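Long-range contact in nicastrin (Dictyostelium purpureum, PDB 4R12), which is probably an essential subunit of the gamma-secretase complex, which cleaves integral membrane proteins such as Notch receptors within the membrane: residues A[334-347]-A[368-381]. Sequence-based numbering, arbitrary orientation.
Sequences DKNLGKYSLYLHTA and STITFKPTTQTELP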
loop_
_atom_site.group_PDB
_atom_site.type_symbol
_atom_site.label_atom_id
_atom_site.label_comp_id
_atom_site.label_asym_id
_atom_site.label_seq_id
_atom_site.Cartn_x
_atom_site.Cartn_y
_atom_site.Cartn_z
ATOM N N ASP A 334 27.764 2.094 -0.765
ATOM C CA ASP A 334 28.886 2.577 0.052
ATOM C C ASP A 334 30.155 2.399 -0.772
ATOM O O ASP A 334 30.530 1.270 -1.095
ATOM C CB ASP A 334 28.965 1.809 1.381
ATOM C CG ASP A 334 30.059 2.336 2.327
ATOM O OD1 ASP A 334 31.077 2.890 1.863
ATOM O OD2 ASP A 334 29.900 2.179 3.554
ATOM N N LYS A 335 30.811 3.504 -1.120
ATOM C CA LYS A 335 31.994 3.438 -1.986
ATOM C C LYS A 335 33.165 2.715 -1.321
ATOM O O LYS A 335 33.993 2.115 -2.003
ATOM C CB LYS A 335 32.430 4.842 -2.423
ATOM C CG LYS A 335 31.733 5.343 -3.690
ATOM C CD LYS A 335 32.616 6.324 -4.470
ATOM C CE LYS A 335 32.115 7.761 -4.354
ATOM N NZ LYS A 335 32.995 8.720 -5.089
ATOM N N ASN A 336 33.232 2.771 0.006
ATOM C CA ASN A 336 34.257 2.040 0.754
ATOM C C ASN A 336 34.148 0.541 0.544
ATOM O O ASN A 336 35.043 -0.099 -0.015
ATOM C CB ASN A 336 34.160 2.331 2.254
ATOM C CG ASN A 336 34.566 3.741 2.607
ATOM O OD1 ASN A 336 35.745 4.091 2.529
ATOM N ND2 ASN A 336 33.599 4.555 3.026
ATOM N N LEU A 337 33.027 -0.003 0.999
ATOM C CA LEU A 337 32.849 -1.442 1.086
ATOM C C LEU A 337 32.478 -2.063 -0.256
ATOM O O LEU A 337 32.593 -3.275 -0.440
ATOM C CB LEU A 337 31.780 -1.759 2.132
ATOM C CG LEU A 337 31.856 -0.891 3.396
ATOM C CD1 LEU A 337 30.602 -1.047 4.258
ATOM C CD2 LEU A 337 33.120 -1.190 4.210
ATOM N N GLY A 338 32.044 -1.229 -1.199
ATOM C CA GLY A 338 31.553 -1.731 -2.471
ATOM C C GLY A 338 30.284 -2.535 -2.248
ATOM O O GLY A 338 30.040 -3.536 -2.925
ATOM N N LYS A 339 29.492 -2.101 -1.270
ATOM C CA LYS A 339 28.255 -2.774 -0.895
ATOM C C LYS A 339 27.148 -1.740 -0.682
ATOM O O LYS A 339 27.424 -0.562 -0.437
ATOM C CB LYS A 339 28.444 -3.613 0.381
ATOM C CG LYS A 339 29.441 -4.783 0.260
ATOM C CD LYS A 339 29.251 -5.795 1.394
ATOM C CE LYS A 339 30.414 -6.796 1.497
ATOM N NZ LYS A 339 30.393 -7.860 0.451
ATOM N N TYR A 340 25.902 -2.193 -0.782
ATOM C CA TYR A 340 24.734 -1.342 -0.582
ATOM C C TYR A 340 24.279 -1.422 0.871
ATOM O O TYR A 340 24.197 -2.519 1.432
ATOM C CB TYR A 340 23.594 -1.766 -1.516
ATOM C CG TYR A 340 23.912 -1.602 -2.978
ATOM C CD1 TYR A 340 23.764 -0.374 -3.611
ATOM C CD2 TYR A 340 24.363 -2.678 -3.732
ATOM C CE1 TYR A 340 24.054 -0.218 -4.946
ATOM C CE2 TYR A 340 24.652 -2.532 -5.080
ATOM C CZ TYR A 340 24.500 -1.301 -5.680
ATOM O OH TYR A 340 24.791 -1.153 -7.017
ATOM N N SER A 341 23.969 -0.277 1.476
ATOM C CA SER A 341 23.624 -0.242 2.898
ATOM C C SER A 341 22.137 -0.298 3.161
ATOM O O SER A 341 21.366 0.465 2.569
ATOM C CB SER A 341 24.171 1.032 3.552
ATOM O OG SER A 341 25.557 1.172 3.327
ATOM N N LEU A 342 21.740 -1.192 4.066
ATOM C CA LEU A 342 20.427 -1.107 4.692
ATOM C C LEU A 342 20.646 -0.687 6.126
ATOM O O LEU A 342 21.685 -0.986 6.708
ATOM C CB LEU A 342 19.667 -2.440 4.622
ATOM C CG LEU A 342 19.195 -2.862 3.229
ATOM C CD1 LEU A 342 18.561 -4.277 3.273
ATOM C CD2 LEU A 342 18.203 -1.844 2.624
ATOM N N TYR A 343 19.660 -0.009 6.696
ATOM C CA TYR A 343 19.818 0.620 8.001
ATOM C C TYR A 343 18.914 -0.035 9.027
ATOM O O TYR A 343 17.776 -0.382 8.739
ATOM C CB TYR A 343 19.536 2.120 7.895
ATOM C CG TYR A 343 20.633 2.833 7.148
ATOM C CD1 TYR A 343 20.604 2.942 5.760
ATOM C CD2 TYR A 343 21.729 3.357 7.828
ATOM C CE1 TYR A 343 21.637 3.579 5.069
ATOM C CE2 TYR A 343 22.756 3.986 7.154
ATOM C CZ TYR A 343 22.703 4.098 5.779
ATOM O OH TYR A 343 23.732 4.736 5.122
ATOM N N LEU A 344 19.451 -0.243 10.217
ATOM C CA LEU A 344 18.725 -0.928 11.272
ATOM C C LEU A 344 18.266 0.071 12.322
ATOM O O LEU A 344 19.088 0.655 13.025
ATOM C CB LEU A 344 19.607 -2.014 11.912
ATOM C CG LEU A 344 20.044 -3.112 10.936
ATOM C CD1 LEU A 344 20.878 -4.160 11.663
ATOM C CD2 LEU A 344 18.841 -3.766 10.235
ATOM N N HIS A 345 16.956 0.289 12.406
ATOM C CA HIS A 345 16.399 1.192 13.406
ATOM C C HIS A 345 15.783 0.350 14.503
ATOM O O HIS A 345 14.816 -0.363 14.264
ATOM C CB HIS A 345 15.350 2.127 12.777
ATOM C CG HIS A 345 15.847 2.838 11.555
ATOM N ND1 HIS A 345 16.068 4.196 11.525
ATOM C CD2 HIS A 345 16.196 2.370 10.333
ATOM C CE1 HIS A 345 16.520 4.540 10.331
ATOM N NE2 HIS A 345 16.608 3.452 9.589
ATOM N N THR A 346 16.336 0.441 15.707
ATOM C CA THR A 346 15.981 -0.508 16.752
ATOM C C THR A 346 15.219 0.145 17.897
ATOM O O THR A 346 15.355 1.343 18.147
ATOM C CB THR A 346 17.248 -1.213 17.322
ATOM O OG1 THR A 346 18.160 -0.236 17.835
ATOM C CG2 THR A 346 17.949 -2.005 16.231
ATOM N N ALA A 347 14.406 -0.654 18.580
ATOM C CA ALA A 347 13.708 -0.196 19.773
ATOM C C ALA A 347 13.403 -1.397 20.655
ATOM O O ALA A 347 13.621 -2.540 20.255
ATOM C CB ALA A 347 12.429 0.552 19.397
ATOM N N SER A 368 28.056 -11.291 -1.209
ATOM C CA SER A 368 27.037 -10.402 -0.646
ATOM C C SER A 368 27.233 -8.947 -1.076
ATOM O O SER A 368 28.342 -8.417 -0.989
ATOM C CB SER A 368 27.043 -10.492 0.881
ATOM O OG SER A 368 26.091 -9.604 1.417
ATOM N N THR A 369 26.164 -8.312 -1.549
ATOM C CA THR A 369 26.232 -6.907 -1.947
ATOM C C THR A 369 25.550 -6.006 -0.925
ATOM O O THR A 369 25.398 -4.802 -1.142
ATOM C CB THR A 369 25.582 -6.675 -3.322
ATOM O OG1 THR A 369 24.199 -7.042 -3.268
ATOM C CG2 THR A 369 26.271 -7.517 -4.377
ATOM N N ILE A 370 25.161 -6.608 0.195
ATOM C CA ILE A 370 24.402 -5.936 1.236
ATOM C C ILE A 370 25.205 -5.838 2.530
ATOM O O ILE A 370 25.850 -6.800 2.950
ATOM C CB ILE A 370 23.070 -6.672 1.515
ATOM C CG1 ILE A 370 22.178 -6.668 0.267
ATOM C CG2 ILE A 370 22.349 -6.062 2.715
ATOM C CD1 ILE A 370 21.728 -5.274 -0.162
ATOM N N THR A 371 25.181 -4.662 3.142
ATOM C CA THR A 371 25.762 -4.478 4.460
ATOM C C THR A 371 24.762 -3.710 5.327
ATOM O O THR A 371 23.920 -2.966 4.803
ATOM C CB THR A 371 27.118 -3.729 4.386
ATOM O OG1 THR A 371 27.761 -3.757 5.664
ATOM C CG2 THR A 371 26.921 -2.276 3.958
ATOM N N PHE A 372 24.834 -3.901 6.642
ATOM C CA PHE A 372 23.924 -3.216 7.558
ATOM C C PHE A 372 24.644 -2.139 8.366
ATOM O O PHE A 372 25.775 -2.329 8.827
ATOM C CB PHE A 372 23.251 -4.214 8.503
ATOM C CG PHE A 372 22.280 -5.139 7.820
ATOM C CD1 PHE A 372 21.038 -4.678 7.398
ATOM C CD2 PHE A 372 22.609 -6.465 7.605
ATOM C CE1 PHE A 372 20.129 -5.528 6.756
ATOM C CE2 PHE A 372 21.713 -7.325 6.974
ATOM C CZ PHE A 372 20.467 -6.855 6.548
ATOM N N LYS A 373 23.977 -1.002 8.521
ATOM C CA LYS A 373 24.488 0.101 9.320
ATOM C C LYS A 373 23.476 0.527 10.370
ATOM O O LYS A 373 22.268 0.394 10.175
ATOM C CB LYS A 373 24.843 1.294 8.429
ATOM C CG LYS A 373 26.156 1.117 7.701
ATOM C CD LYS A 373 26.358 2.174 6.631
ATOM C CE LYS A 373 27.525 1.780 5.727
ATOM N NZ LYS A 373 27.764 2.782 4.657
ATOM N N PRO A 374 23.970 1.049 11.496
ATOM C CA PRO A 374 23.038 1.623 12.461
ATOM C C PRO A 374 22.521 2.976 11.990
ATOM O O PRO A 374 23.180 3.658 11.198
ATOM C CB PRO A 374 23.894 1.767 13.733
ATOM C CG PRO A 374 25.290 1.881 13.229
ATOM C CD PRO A 374 25.354 1.007 12.008
ATOM N N THR A 375 21.344 3.360 12.471
ATOM C CA THR A 375 20.866 4.715 12.258
ATOM C C THR A 375 21.533 5.686 13.245
ATOM O O THR A 375 22.073 5.264 14.274
ATOM C CB THR A 375 19.333 4.790 12.388
ATOM O OG1 THR A 375 18.897 6.108 12.062
ATOM C CG2 THR A 375 18.875 4.434 13.808
ATOM N N THR A 376 21.517 6.979 12.912
ATOM C CA THR A 376 22.028 8.035 13.797
ATOM C C THR A 376 20.858 8.770 14.450
ATOM O O THR A 376 21.034 9.653 15.310
ATOM C CB THR A 376 22.916 9.039 13.025
ATOM O OG1 THR A 376 22.152 9.661 11.980
ATOM C CG2 THR A 376 24.118 8.331 12.411
ATOM N N GLN A 377 19.651 8.394 14.032
ATOM C CA GLN A 377 18.452 9.057 14.500
ATOM C C GLN A 377 18.000 8.446 15.818
ATOM O O GLN A 377 18.196 7.255 16.062
ATOM C CB GLN A 377 17.350 8.972 13.427
ATOM C CG GLN A 377 17.724 9.702 12.127
ATOM C CD GLN A 377 18.180 11.154 12.378
ATOM O OE1 GLN A 377 19.346 11.493 12.173
ATOM N NE2 GLN A 377 17.257 12.003 12.809
ATOM N N THR A 378 17.411 9.276 16.675
ATOM C CA THR A 378 16.987 8.822 17.995
ATOM C C THR A 378 15.483 8.604 18.093
ATOM O O THR A 378 14.961 8.326 19.177
ATOM C CB THR A 378 17.419 9.808 19.080
ATOM O OG1 THR A 378 17.013 11.134 18.715
ATOM C CG2 THR A 378 18.927 9.769 19.234
ATOM N N GLU A 379 14.798 8.763 16.961
ATOM C CA GLU A 379 13.393 8.404 16.821
ATOM C C GLU A 379 13.267 7.365 15.711
ATOM O O GLU A 379 13.939 7.479 14.686
ATOM C CB GLU A 379 12.527 9.626 16.491
ATOM C CG GLU A 379 12.523 10.729 17.540
ATOM C CD GLU A 379 11.565 11.858 17.177
ATOM O OE1 GLU A 379 10.852 11.736 16.152
ATOM O OE2 GLU A 379 11.523 12.870 17.907
ATOM N N LEU A 380 12.440 6.345 15.918
ATOM C CA LEU A 380 12.098 5.435 14.827
ATOM C C LEU A 380 11.407 6.199 13.699
ATOM O O LEU A 380 10.724 7.187 13.953
ATOM C CB LEU A 380 11.175 4.316 15.307
ATOM C CG LEU A 380 11.702 3.167 16.161
ATOM C CD1 LEU A 380 10.604 2.143 16.237
ATOM C CD2 LEU A 380 12.968 2.538 15.568
ATOM N N PRO A 381 11.598 5.755 12.447
ATOM C CA PRO A 381 10.848 6.326 11.323
ATOM C C PRO A 381 9.414 5.821 11.360
ATOM O O PRO A 381 9.154 4.872 12.096
ATOM C CB PRO A 381 11.588 5.787 10.095
ATOM C CG PRO A 381 12.138 4.464 10.549
ATOM C CD PRO A 381 12.498 4.670 12.023
HETATM O O HOH W 1 21.004 2.285 15.232
HETATM O O HOH W 2 15.415 5.510 14.039
#
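Asp334 forms a salt bridge with Lys373, the OD2 to Lys373 NZ distance a very short 2.5 Å, while its OD1 closes an Asx turn by accepting the backbone N-H of Asn336. The lysine chain, extended beyond CG, runs back past Ser341 to reach it. Lys339 bends at its last torsion (chi4 -76°), which brings NZ within 2.6 Å of Ser368 O for a hydrogen bond. From Tyr340 to Leu344 the backbone pairs in parallel register with 370-374: Tyr340 and Leu342 each donate and accept, and the Leu344 N-H bonds to Lys373 O at 2.9 Å. Helix 352-362 links the two strands in a beta-alpha-beta unit of the large lobe, whose family clan includes zinc exopeptidases. On the face that this helix packs against, Leu342 CB and Leu344 CD2 approach the Phe372 ring obliquely, Leu344 CD2 lying 3.7 Å from Phe372 CD1. On the other face, Tyr343 lies alongside Lys373, with CE2 3.6 Å from Lys373 CB. Past the last bridge to 370-374, the buried ring of His345 is sandwiched between Thr375 CB and Pro381 CG, the latter in a CH-pi contact. His345 NE2 bonds to His403 O and Thr401 OG1, and water 2 bridges His345 ND1 to Glu379 O. Ala347 CB rests 4.0 Å from Leu380 CD1.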